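Local coordinates for protein beta-n-acetylhexosaminidase (Streptococcus pneumoniae, PDB 2YLA) that hydrolyses terminal N-acetylhexosamine residues as a family 20 glycoside hydrolase, probably trimming N-glycans in its role as a pneumococcal virulence factor, at residues L131-P136 against L150-A155; A138-V143 against Q183-A188; T189-W194 against K252-Y257. The protein carries 1 engineered substitution. All coordinates share one frame; numbering follows the deposited sequence.

Contact 1. Residues L131-P136 against L150-A155; sequences LGIKNP and LKNEEA
Asn-152 turns its CG anti to the backbone N (chi1 -167°), which carries the amide across to the carbonyls of Lys-134 and Asn-135; Glu-154 has the same first torsion (-169°) and runs on extended over Ile-133. The Asn-152 amide lies almost exactly in one plane with both acceptors, which sit to either side of the C-N axis, so each N-H has its own carbonyl. Asn-152 ND2 is 2.9 Å from Asn-135 O, approaching from above that carbonyl plane, and 3.2 Å from Lys-134 O, where the approach is in the carbonyl plane. The other end of the amide works within its own segment: Asn-152 is the N-cap of helix 153-170, and its OD1 accepts from Ala-155 N at 3.2 Å.

Next to this polar link, Ala-155 CB rests against the ring of Pro-136, 3.8 Å from its CB. Ile-133 meets the Glu-154 chain at an oblique angle, CG1 lying 3.6 Å from OE2, and it also packs on Met-128, Phe-158 and Tyr-67. A water accepts a weak bond from Lys-134 N and donates to Glu-154 OE1 at 2.7 Å. Upstream, helix 122-130 ends in a Schellman motif at Gly-132, whose positive phi redirects the chain into this loop.

One asparagine thus uses both ends of its amide, capping a helix start with its oxygen and gripping two successive carbonyls of the incoming loop with its nitrogen. The double grip should hold the amide against rotation and tie the end of one helix-to-strand connection to the first turn of helix 153-170.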
loop_
_atom_site.group_PDB
_atom_site.type_symbol
_atom_site.label_atom_id
_atom_site.label_comp_id
_atom_site.label_asym_id
_atom_site.label_seq_id
_atom_site.Cartn_x
_atom_site.Cartn_y
_atom_site.Cartn_z
ATOM N N LEU A 131 -17.474 -13.438 17.448
ATOM C CA LEU A 131 -16.532 -13.769 18.510
ATOM C C LEU A 131 -17.065 -13.418 19.901
ATOM O O LEU A 131 -16.425 -13.718 20.911
ATOM C CB LEU A 131 -15.203 -13.062 18.245
ATOM C CG LEU A 131 -13.929 -13.905 18.163
ATOM C CD1 LEU A 131 -14.187 -15.292 17.591
ATOM C CD2 LEU A 131 -12.900 -13.173 17.321
ATOM N N GLY A 132 -18.234 -12.781 19.946
ATOM C CA GLY A 132 -18.887 -12.446 21.209
ATOM C C GLY A 132 -18.906 -10.972 21.570
ATOM O O GLY A 132 -19.445 -10.595 22.611
ATOM N N ILE A 133 -18.320 -10.136 20.715
ATOM C CA ILE A 133 -18.306 -8.689 20.930
ATOM C C ILE A 133 -19.526 -8.048 20.260
ATOM O O ILE A 133 -19.587 -7.947 19.032
ATOM C CB ILE A 133 -16.985 -8.049 20.421
ATOM C CG1 ILE A 133 -15.776 -8.716 21.093
ATOM C CG2 ILE A 133 -16.978 -6.542 20.674
ATOM C CD1 ILE A 133 -14.487 -8.665 20.283
ATOM N N LYS A 134 -20.493 -7.628 21.077
ATOM C CA LYS A 134 -21.737 -7.027 20.582
ATOM C C LYS A 134 -21.529 -5.604 20.086
ATOM O O LYS A 134 -20.728 -4.857 20.647
ATOM C CB LYS A 134 -22.810 -6.990 21.675
ATOM C CG LYS A 134 -23.295 -8.334 22.191
ATOM C CD LYS A 134 -24.703 -8.188 22.769
ATOM C CE LYS A 134 -24.903 -9.022 24.031
ATOM N NZ LYS A 134 -24.819 -10.493 23.778
ATOM N N ASN A 135 -22.274 -5.245 19.040
ATOM C CA ASN A 135 -22.334 -3.879 18.513
ATOM C C ASN A 135 -20.981 -3.167 18.411
ATOM O O ASN A 135 -20.768 -2.144 19.068
ATOM C CB ASN A 135 -23.320 -3.044 19.337
ATOM C CG ASN A 135 -24.649 -3.742 19.532
ATOM O OD1 ASN A 135 -25.442 -3.873 18.595
ATOM N ND2 ASN A 135 -24.899 -4.201 20.752
ATOM N N PRO A 136 -20.055 -3.707 17.594
ATOM C CA PRO A 136 -18.788 -3.006 17.419
ATOM C C PRO A 136 -18.890 -1.850 16.424
ATOM O O PRO A 136 -17.957 -1.056 16.316
ATOM C CB PRO A 136 -17.864 -4.097 16.874
ATOM C CG PRO A 136 -18.762 -5.015 16.148
ATOM C CD PRO A 136 -20.079 -4.989 16.863
ATOM N N LEU A 150 -15.761 4.044 18.160
ATOM C CA LEU A 150 -14.588 4.408 18.964
ATOM C C LEU A 150 -14.845 4.344 20.467
ATOM O O LEU A 150 -13.905 4.264 21.262
ATOM C CB LEU A 150 -14.081 5.800 18.577
ATOM C CG LEU A 150 -13.629 6.024 17.130
ATOM C CD1 LEU A 150 -13.489 7.512 16.846
ATOM C CD2 LEU A 150 -12.331 5.282 16.829
ATOM N N LYS A 151 -16.123 4.367 20.842
ATOM C CA LYS A 151 -16.530 4.294 22.243
ATOM C C LYS A 151 -16.696 2.861 22.752
ATOM O O LYS A 151 -16.884 2.645 23.949
ATOM C CB LYS A 151 -17.815 5.099 22.477
ATOM C CG LYS A 151 -17.607 6.607 22.430
ATOM C CD LYS A 151 -18.570 7.357 23.347
ATOM C CE LYS A 151 -19.922 7.610 22.687
ATOM N NZ LYS A 151 -20.755 8.551 23.492
ATOM N N ASN A 152 -16.634 1.887 21.850
ATOM C CA ASN A 152 -16.680 0.487 22.252
ATOM C C ASN A 152 -15.279 -0.007 22.598
ATOM O O ASN A 152 -14.512 -0.390 21.714
ATOM C CB ASN A 152 -17.320 -0.378 21.161
ATOM C CG ASN A 152 -17.676 -1.775 21.648
ATOM O OD1 ASN A 152 -17.072 -2.302 22.586
ATOM N ND2 ASN A 152 -18.663 -2.384 21.005
ATOM N N GLU A 153 -14.958 0.005 23.890
ATOM C CA GLU A 153 -13.616 -0.339 24.359
ATOM C C GLU A 153 -13.254 -1.797 24.069
ATOM O O GLU A 153 -12.101 -2.103 23.760
ATOM C CB GLU A 153 -13.458 -0.033 25.852
ATOM C CG GLU A 153 -12.060 0.476 26.223
ATOM C CD GLU A 153 -11.633 0.124 27.647
ATOM O OE1 GLU A 153 -12.460 -0.403 28.429
ATOM O OE2 GLU A 153 -10.454 0.379 27.983
ATOM N N GLU A 154 -14.242 -2.682 24.163
ATOM C CA GLU A 154 -14.058 -4.099 23.878
ATOM C C GLU A 154 -13.676 -4.329 22.414
ATOM O O GLU A 154 -12.790 -5.135 22.117
ATOM C CB GLU A 154 -15.331 -4.871 24.231
ATOM C CG GLU A 154 -15.179 -6.383 24.229
ATOM C CD GLU A 154 -16.483 -7.106 24.497
ATOM O OE1 GLU A 154 -17.537 -6.438 24.592
ATOM O OE2 GLU A 154 -16.454 -8.348 24.616
ATOM N N ALA A 155 -14.346 -3.610 21.512
ATOM C CA ALA A 155 -14.058 -3.660 20.078
ATOM C C ALA A 155 -12.697 -3.048 19.753
ATOM O O ALA A 155 -11.926 -3.611 18.974
ATOM C CB ALA A 155 -15.157 -2.958 19.291
HETATM O O HOH W 1 -19.988 -7.603 24.383
#

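Contact 2. Residues A138-V143 against Q183-A188; sequences AHFDKV and QYANDA. Engineered in segment 183-188: Gln-183 (natural residue Glu). With MAN (alpha-D-mannopyranose), chain E; NAG (2-acetamido-2-deoxy-beta-D-glucopyranose), chain B.
Phe-140 reaches from the end of strand 137-139 toward the segment 183-188. Its CB lies 3.7 Å from Ala-188 O. Beyond it, with CG anti to the carbonyl carbon (chi1 -65°), the ring presents an edge: CD2 and CE2 both lie 4.0 Å from Ala-185 CB, and CE2 is also 3.8 Å from Tyr-184 CE1. Each of these two rings meets the other at its rim, near the plane, and the side chains cross at about a right angle, so this is edge contact with no stacking of faces. Tyr-196 meets the Phe-140 ring as well, steeply inclined to it.

Ala-138 CB adds to the apolar cluster near the Tyr-184 hydroxyl, which has a weak bond to Met-148 O. The polar link is made by backbone: Asp-141 N donates to Ala-188 O at 3.1 Å. Ala-188 CB in turn packs 3.4 Å from Lys-142 O. The Lys-142 chain, bent at chi2 and chi4, brings CE to Asp-187 O, while its NZ stays 6.5 Å from Asp-187 OD2; that carboxylate is hydrogen-bonded, OD1 to Ser-144 OG and OD2 to Lys-145 N.

Gln-183, an engineered replacement for the natural Glu, points away into the sugar site. Its NE2 donates to O2 of the mannose at 3.0 Å, the oxygen linking this sugar to the N-acetylglucosamine, and also to the mannose O5; OE1 has a weak bond to His-120 NE2. A natural acid at a glycosidic oxygen, just after barrel strand 176-180, is consistent with the family 20 active site. An apolar edge cluster with one backbone bond thus joins the loop after strand 137-139 to the segment 183-188, whose Gln-183 end places an amide at the glycosidic oxygen.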
loop_
_atom_site.group_PDB
_atom_site.type_symbol
_atom_site.label_atom_id
_atom_site.label_comp_id
_atom_site.label_asym_id
_atom_site.label_seq_id
_atom_site.Cartn_x
_atom_site.Cartn_y
_atom_site.Cartn_z
ATOM N N ALA A 138 -19.999 1.622 14.419
ATOM C CA ALA A 138 -20.343 3.021 14.658
ATOM C C ALA A 138 -21.829 3.249 14.370
ATOM O O ALA A 138 -22.444 2.506 13.596
ATOM C CB ALA A 138 -19.484 3.929 13.805
ATOM N N HIS A 139 -22.401 4.275 14.996
ATOM C CA HIS A 139 -23.836 4.528 14.906
ATOM C C HIS A 139 -24.139 6.015 14.735
ATOM O O HIS A 139 -23.963 6.799 15.669
ATOM C CB HIS A 139 -24.528 4.003 16.167
ATOM C CG HIS A 139 -26.007 3.823 16.024
ATOM N ND1 HIS A 139 -26.711 2.885 16.749
ATOM C CD2 HIS A 139 -26.915 4.450 15.238
ATOM C CE1 HIS A 139 -27.988 2.946 16.419
ATOM N NE2 HIS A 139 -28.139 3.886 15.503
ATOM N N PHE A 140 -24.604 6.402 13.549
ATOM C CA PHE A 140 -24.966 7.798 13.300
ATOM C C PHE A 140 -26.361 7.956 12.684
ATOM O O PHE A 140 -27.354 7.795 13.397
ATOM C CB PHE A 140 -23.867 8.514 12.510
ATOM C CG PHE A 140 -22.571 8.633 13.267
ATOM C CD1 PHE A 140 -22.457 9.512 14.340
ATOM C CD2 PHE A 140 -21.472 7.852 12.923
ATOM C CE1 PHE A 140 -21.265 9.619 15.051
ATOM C CE2 PHE A 140 -20.270 7.957 13.630
ATOM C CZ PHE A 140 -20.168 8.840 14.697
ATOM N N ASP A 141 -26.448 8.268 11.389
ATOM C CA ASP A 141 -27.742 8.309 10.700
ATOM C C ASP A 141 -28.323 6.898 10.618
ATOM O O ASP A 141 -29.539 6.713 10.541
ATOM C CB ASP A 141 -27.618 8.923 9.300
ATOM C CG ASP A 141 -27.228 10.398 9.328
ATOM O OD1 ASP A 141 -27.299 11.040 10.403
ATOM O OD2 ASP A 141 -26.848 10.925 8.261
ATOM N N LYS A 142 -27.429 5.914 10.635
ATOM C CA LYS A 142 -27.783 4.504 10.727
ATOM C C LYS A 142 -26.610 3.726 11.321
ATOM O O LYS A 142 -25.529 4.288 11.524
ATOM C CB LYS A 142 -28.178 3.934 9.356
ATOM C CG LYS A 142 -27.179 4.164 8.224
ATOM C CD LYS A 142 -27.205 2.993 7.250
ATOM C CE LYS A 142 -26.723 3.381 5.859
ATOM N NZ LYS A 142 -27.805 3.996 5.033
ATOM N N VAL A 143 -26.830 2.444 11.610
ATOM C CA VAL A 143 -25.754 1.567 12.065
ATOM C C VAL A 143 -24.798 1.383 10.898
ATOM O O VAL A 143 -25.226 1.082 9.782
ATOM C CB VAL A 143 -26.270 0.187 12.551
ATOM C CG1 VAL A 143 -25.139 -0.628 13.184
ATOM C CG2 VAL A 143 -27.414 0.354 13.548
ATOM N N GLN A 183 -11.804 7.729 5.450
ATOM C CA GLN A 183 -13.271 7.738 5.321
ATOM C C GLN A 183 -14.027 7.059 6.476
ATOM O O GLN A 183 -14.578 5.967 6.314
ATOM C CB GLN A 183 -13.683 7.147 3.966
ATOM C CG GLN A 183 -12.849 7.673 2.800
ATOM C CD GLN A 183 -13.306 7.159 1.451
ATOM O OE1 GLN A 183 -13.444 5.950 1.241
ATOM N NE2 GLN A 183 -13.528 8.077 0.517
ATOM N N TYR A 184 -14.046 7.717 7.636
ATOM C CA TYR A 184 -14.739 7.206 8.820
ATOM C C TYR A 184 -16.252 7.208 8.618
ATOM O O TYR A 184 -16.823 8.204 8.183
ATOM C CB TYR A 184 -14.378 8.034 10.060
ATOM C CG TYR A 184 -14.871 7.447 11.369
ATOM C CD1 TYR A 184 -16.153 7.726 11.844
ATOM C CD2 TYR A 184 -14.052 6.620 12.136
ATOM C CE1 TYR A 184 -16.614 7.187 13.041
ATOM C CE2 TYR A 184 -14.499 6.078 13.343
ATOM C CZ TYR A 184 -15.782 6.364 13.786
ATOM O OH TYR A 184 -16.234 5.833 14.975
ATOM N N ALA A 185 -16.884 6.077 8.932
ATOM C CA ALA A 185 -18.342 5.922 8.893
ATOM C C ALA A 185 -19.023 6.619 7.715
ATOM O O ALA A 185 -20.081 7.231 7.877
ATOM C CB ALA A 185 -18.960 6.365 10.219
ATOM N N ASN A 186 -18.419 6.510 6.532
ATOM C CA ASN A 186 -18.971 7.127 5.324
ATOM C C ASN A 186 -20.353 6.606 4.928
ATOM O O ASN A 186 -21.186 7.368 4.439
ATOM C CB ASN A 186 -17.993 7.015 4.150
ATOM C CG ASN A 186 -17.158 8.276 3.958
ATOM O OD1 ASN A 186 -16.758 8.597 2.836
ATOM N ND2 ASN A 186 -16.903 9.004 5.050
ATOM N N ASP A 187 -20.590 5.314 5.151
ATOM C CA ASP A 187 -21.890 4.714 4.864
ATOM C C ASP A 187 -22.974 5.236 5.809
ATOM O O ASP A 187 -24.136 5.357 5.422
ATOM C CB ASP A 187 -21.810 3.178 4.907
ATOM C CG ASP A 187 -21.546 2.629 6.308
ATOM O OD1 ASP A 187 -20.847 3.288 7.110
ATOM O OD2 ASP A 187 -22.037 1.520 6.603
ATOM N N ALA A 188 -22.578 5.565 7.037
ATOM C CA ALA A 188 -23.524 5.937 8.086
ATOM C C ALA A 188 -23.727 7.446 8.241
ATOM O O ALA A 188 -24.607 7.877 8.986
ATOM C CB ALA A 188 -23.100 5.318 9.416
HETATM C C1 MAN E . -14.244 8.613 -3.278
HETATM C C2 MAN E . -13.726 7.169 -3.325
HETATM C C3 MAN E . -14.915 6.204 -3.387
HETATM C C4 MAN E . -15.909 6.457 -2.252
HETATM C C5 MAN E . -16.282 7.939 -2.173
HETATM C C6 MAN E . -17.110 8.252 -0.929
HETATM O O2 MAN E . -12.973 6.892 -2.152
HETATM O O3 MAN E . -14.473 4.869 -3.313
HETATM O O4 MAN E . -17.063 5.673 -2.458
HETATM O O5 MAN E . -15.121 8.759 -2.167
HETATM O O6 MAN E . -18.355 8.787 -1.317
HETATM C C1 NAG B . -11.587 6.490 -2.346
HETATM C C2 NAG B . -11.222 5.465 -1.240
HETATM C C3 NAG B . -10.959 4.030 -1.711
HETATM C C4 NAG B . -11.505 3.798 -3.108
HETATM C C5 NAG B . -10.875 4.824 -4.044
HETATM C C6 NAG B . -11.280 4.588 -5.494
HETATM C C7 NAG B . -8.854 6.127 -0.684
HETATM C C8 NAG B . -7.981 6.573 0.450
HETATM N N2 NAG B . -10.136 5.914 -0.364
HETATM O O3 NAG B . -11.549 3.116 -0.813
HETATM O O4 NAG B . -11.216 2.480 -3.512
HETATM O O5 NAG B . -11.236 6.152 -3.691
HETATM O O6 NAG B . -12.631 4.946 -5.694
HETATM O O7 NAG B . -8.367 5.991 -1.808
#

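Contact 3. Residues T189-W194 against K252-Y257; sequences TSAQGW and KGWWGY. With NAG (2-acetamido-2-deoxy-beta-D-glucopyranose), chain C; BMA (beta-D-mannopyranose), chain D.
Ala-191, in a left-handed backbone conformation (phi 58°), faces a type II turn from Trp-254 to Tyr-257, closed by Tyr-257 N donating to Trp-254 O and with Gly-256 at its third position. Trp-194 NE1 donates to Tyr-257 OH at 3.0 Å, the hydroxyl tilted somewhat from the indole plane; the same OH is bonded to Asp-229. The two rings meet obliquely, their planes at 46°, with Trp-194 CD1 3.4 Å from Tyr-257 CE1. Ala-191 O approaches Tyr-257 CD1 at 3.3 Å, and also accepts from a water (2.8 Å) that takes the N-H of Trp-254 NE1.

The Trp-254 indole lies between protein and sugar. Tyr-257 CB backs one face; over the other lie an N-acetylglucosamine and a beta-mannose, Trp-254 CZ3 coming 3.6 Å from mannose C3, the familiar aromatic platform for carbohydrate. Ala-191 CB touches the indole at its edge.

The contact joins the start of helix 193-199 to the loop that leaves strand 246-249 and leads to helix 262-267, with Asn-186 of helix 186-189 packed against both Ala-191 and Tyr-257.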
loop_
_atom_site.group_PDB
_atom_site.type_symbol
_atom_site.label_atom_id
_atom_site.label_comp_id
_atom_site.label_asym_id
_atom_site.label_seq_id
_atom_site.Cartn_x
_atom_site.Cartn_y
_atom_site.Cartn_z
ATOM N N THR A 189 -22.923 8.240 7.532
ATOM C CA THR A 189 -22.922 9.698 7.708
ATOM C C THR A 189 -23.092 10.499 6.412
ATOM O O THR A 189 -22.912 11.720 6.414
ATOM C CB THR A 189 -21.622 10.180 8.390
ATOM O OG1 THR A 189 -20.500 9.862 7.556
ATOM C CG2 THR A 189 -21.443 9.535 9.756
ATOM N N SER A 190 -23.441 9.818 5.320
ATOM C CA SER A 190 -23.516 10.431 3.983
ATOM C C SER A 190 -22.175 11.051 3.563
ATOM O O SER A 190 -22.130 12.168 3.036
ATOM C CB SER A 190 -24.653 11.465 3.895
ATOM O OG SER A 190 -25.924 10.856 4.039
ATOM N N ALA A 191 -21.094 10.308 3.804
ATOM C CA ALA A 191 -19.720 10.732 3.500
ATOM C C ALA A 191 -19.300 12.044 4.182
ATOM O O ALA A 191 -18.659 12.898 3.571
ATOM C CB ALA A 191 -19.486 10.794 1.983
ATOM N N GLN A 192 -19.669 12.189 5.451
ATOM C CA GLN A 192 -19.308 13.366 6.244
ATOM C C GLN A 192 -18.807 12.921 7.619
ATOM O O GLN A 192 -19.057 13.582 8.630
ATOM C CB GLN A 192 -20.510 14.308 6.404
ATOM C CG GLN A 192 -21.239 14.669 5.116
ATOM C CD GLN A 192 -22.612 15.260 5.377
ATOM O OE1 GLN A 192 -23.618 14.544 5.391
ATOM N NE2 GLN A 192 -22.660 16.569 5.601
ATOM N N GLY A 193 -18.094 11.796 7.642
ATOM C CA GLY A 193 -17.655 11.170 8.886
ATOM C C GLY A 193 -16.861 12.056 9.825
ATOM O O GLY A 193 -17.066 12.018 11.041
ATOM N N TRP A 194 -15.957 12.852 9.263
ATOM C CA TRP A 194 -15.126 13.752 10.057
ATOM C C TRP A 194 -15.960 14.864 10.660
ATOM O O TRP A 194 -15.730 15.273 11.798
ATOM C CB TRP A 194 -13.977 14.314 9.220
ATOM C CG TRP A 194 -13.233 13.237 8.506
ATOM C CD1 TRP A 194 -13.171 13.037 7.159
ATOM C CD2 TRP A 194 -12.481 12.180 9.105
ATOM N NE1 TRP A 194 -12.414 11.927 6.880
ATOM C CE2 TRP A 194 -11.979 11.380 8.059
ATOM C CE3 TRP A 194 -12.178 11.834 10.426
ATOM C CZ2 TRP A 194 -11.188 10.253 8.291
ATOM C CZ3 TRP A 194 -11.398 10.713 10.658
ATOM C CH2 TRP A 194 -10.911 9.936 9.594
ATOM N N LYS A 252 -7.841 16.300 -1.285
ATOM C CA LYS A 252 -8.236 17.298 -0.295
ATOM C C LYS A 252 -9.739 17.210 -0.012
ATOM O O LYS A 252 -10.271 17.926 0.838
ATOM C CB LYS A 252 -7.849 18.703 -0.758
ATOM C CG LYS A 252 -7.718 19.712 0.377
ATOM C CD LYS A 252 -7.168 21.038 -0.107
ATOM C CE LYS A 252 -8.226 21.863 -0.796
ATOM N NZ LYS A 252 -7.665 23.176 -1.163
ATOM N N GLY A 253 -10.413 16.312 -0.723
ATOM C CA GLY A 253 -11.839 16.100 -0.540
ATOM C C GLY A 253 -12.676 16.909 -1.509
ATOM O O GLY A 253 -12.196 17.349 -2.556
ATOM N N TRP A 254 -13.938 17.096 -1.144
ATOM C CA TRP A 254 -14.906 17.805 -1.967
ATOM C C TRP A 254 -15.734 18.718 -1.068
ATOM O O TRP A 254 -15.371 18.947 0.087
ATOM C CB TRP A 254 -15.796 16.801 -2.715
ATOM C CG TRP A 254 -16.281 15.659 -1.857
ATOM C CD1 TRP A 254 -17.417 15.626 -1.098
ATOM C CD2 TRP A 254 -15.638 14.391 -1.668
ATOM N NE1 TRP A 254 -17.523 14.416 -0.451
ATOM C CE2 TRP A 254 -16.444 13.641 -0.781
ATOM C CE3 TRP A 254 -14.457 13.816 -2.161
ATOM C CZ2 TRP A 254 -16.109 12.343 -0.375
ATOM C CZ3 TRP A 254 -14.124 12.524 -1.757
ATOM C CH2 TRP A 254 -14.951 11.804 -0.874
ATOM N N TRP A 255 -16.836 19.244 -1.592
ATOM C CA TRP A 255 -17.741 20.048 -0.785
ATOM C C TRP A 255 -18.306 19.227 0.371
ATOM O O TRP A 255 -18.918 18.176 0.156
ATOM C CB TRP A 255 -18.886 20.612 -1.624
ATOM C CG TRP A 255 -19.634 21.666 -0.880
ATOM C CD1 TRP A 255 -20.604 21.478 0.067
ATOM C CD2 TRP A 255 -19.449 23.080 -0.989
ATOM N NE1 TRP A 255 -21.038 22.689 0.546
ATOM C CE2 TRP A 255 -20.348 23.689 -0.087
ATOM C CE3 TRP A 255 -18.617 23.892 -1.767
ATOM C CZ2 TRP A 255 -20.438 25.074 0.058
ATOM C CZ3 TRP A 255 -18.710 25.274 -1.624
ATOM C CH2 TRP A 255 -19.616 25.847 -0.716
ATOM N N GLY A 256 -18.091 19.712 1.592
ATOM C CA GLY A 256 -18.594 19.048 2.799
ATOM C C GLY A 256 -17.659 17.991 3.362
ATOM O O GLY A 256 -17.920 17.423 4.428
ATOM N N TYR A 257 -16.576 17.723 2.638
ATOM C CA TYR A 257 -15.560 16.768 3.062
ATOM C C TYR A 257 -14.224 17.504 3.066
ATOM O O TYR A 257 -13.368 17.286 2.206
ATOM C CB TYR A 257 -15.541 15.567 2.117
ATOM C CG TYR A 257 -14.854 14.339 2.666
ATOM C CD1 TYR A 257 -15.428 13.600 3.699
ATOM C CD2 TYR A 257 -13.642 13.899 2.134
ATOM C CE1 TYR A 257 -14.805 12.463 4.200
ATOM C CE2 TYR A 257 -13.010 12.762 2.625
ATOM C CZ TYR A 257 -13.595 12.051 3.661
ATOM O OH TYR A 257 -12.973 10.929 4.154
HETATM C C1 NAG C . -20.494 15.765 -3.535
HETATM C C2 NAG C . -19.154 15.992 -4.246
HETATM C C3 NAG C . -18.802 14.768 -5.102
HETATM C C4 NAG C . -18.746 13.539 -4.179
HETATM C C5 NAG C . -20.066 13.406 -3.402
HETATM C C6 NAG C . -20.005 12.258 -2.397
HETATM C C7 NAG C . -19.784 17.895 -5.859
HETATM C C8 NAG C . -21.043 17.261 -6.390
HETATM N N2 NAG C . -19.021 17.283 -4.936
HETATM O O1 NAG C . -20.825 16.887 -2.745
HETATM O O3 NAG C . -17.573 14.978 -5.764
HETATM O O4 NAG C . -18.465 12.332 -4.870
HETATM O O5 NAG C . -20.389 14.610 -2.715
HETATM O O6 NAG C . -21.125 12.306 -1.540
HETATM O O7 NAG C . -19.461 19.000 -6.296
HETATM C C1 BMA D . -17.044 12.083 -4.845
HETATM C C2 BMA D . -16.672 10.636 -4.506
HETATM C C3 BMA D . -15.144 10.422 -4.542
HETATM C C4 BMA D . -14.441 11.148 -5.705
HETATM C C5 BMA D . -15.054 12.532 -5.992
HETATM C C6 BMA D . -14.587 13.161 -7.300
HETATM O O2 BMA D . -17.318 9.738 -5.383
HETATM O O3 BMA D . -14.818 9.034 -4.545
HETATM O O4 BMA D . -13.070 11.272 -5.372
HETATM O O5 BMA D . -16.458 12.433 -6.076
HETATM O O6 BMA D . -14.601 14.565 -7.168
HETATM O O HOH W 2 -19.508 14.178 1.234
#

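The three contacts run from the periphery inward toward the glycan bound at the TIM barrel of the family 20 catalytic domain. Contacts 1 and 2, with centres about 15 Å apart, alternate along the chain and touch where Leu-150 CG lies 3.4 Å from Tyr-184 OH. Contacts 2 and 3 are closer, about 12 Å between centres: Asn-186 O and Ala-191 N, 3.0 Å apart, probably form a hydrogen bond, and Phe-140 CD2 is 3.6 Å from Thr-189 CG2. Gln-183 and Trp-254 approach the glycan from these two contacts, and Gln-183 CA is 3.4 Å from Tyr-257 OH. Contact 1 lies about 25 Å from contact 3 between centres and touches it nowhere.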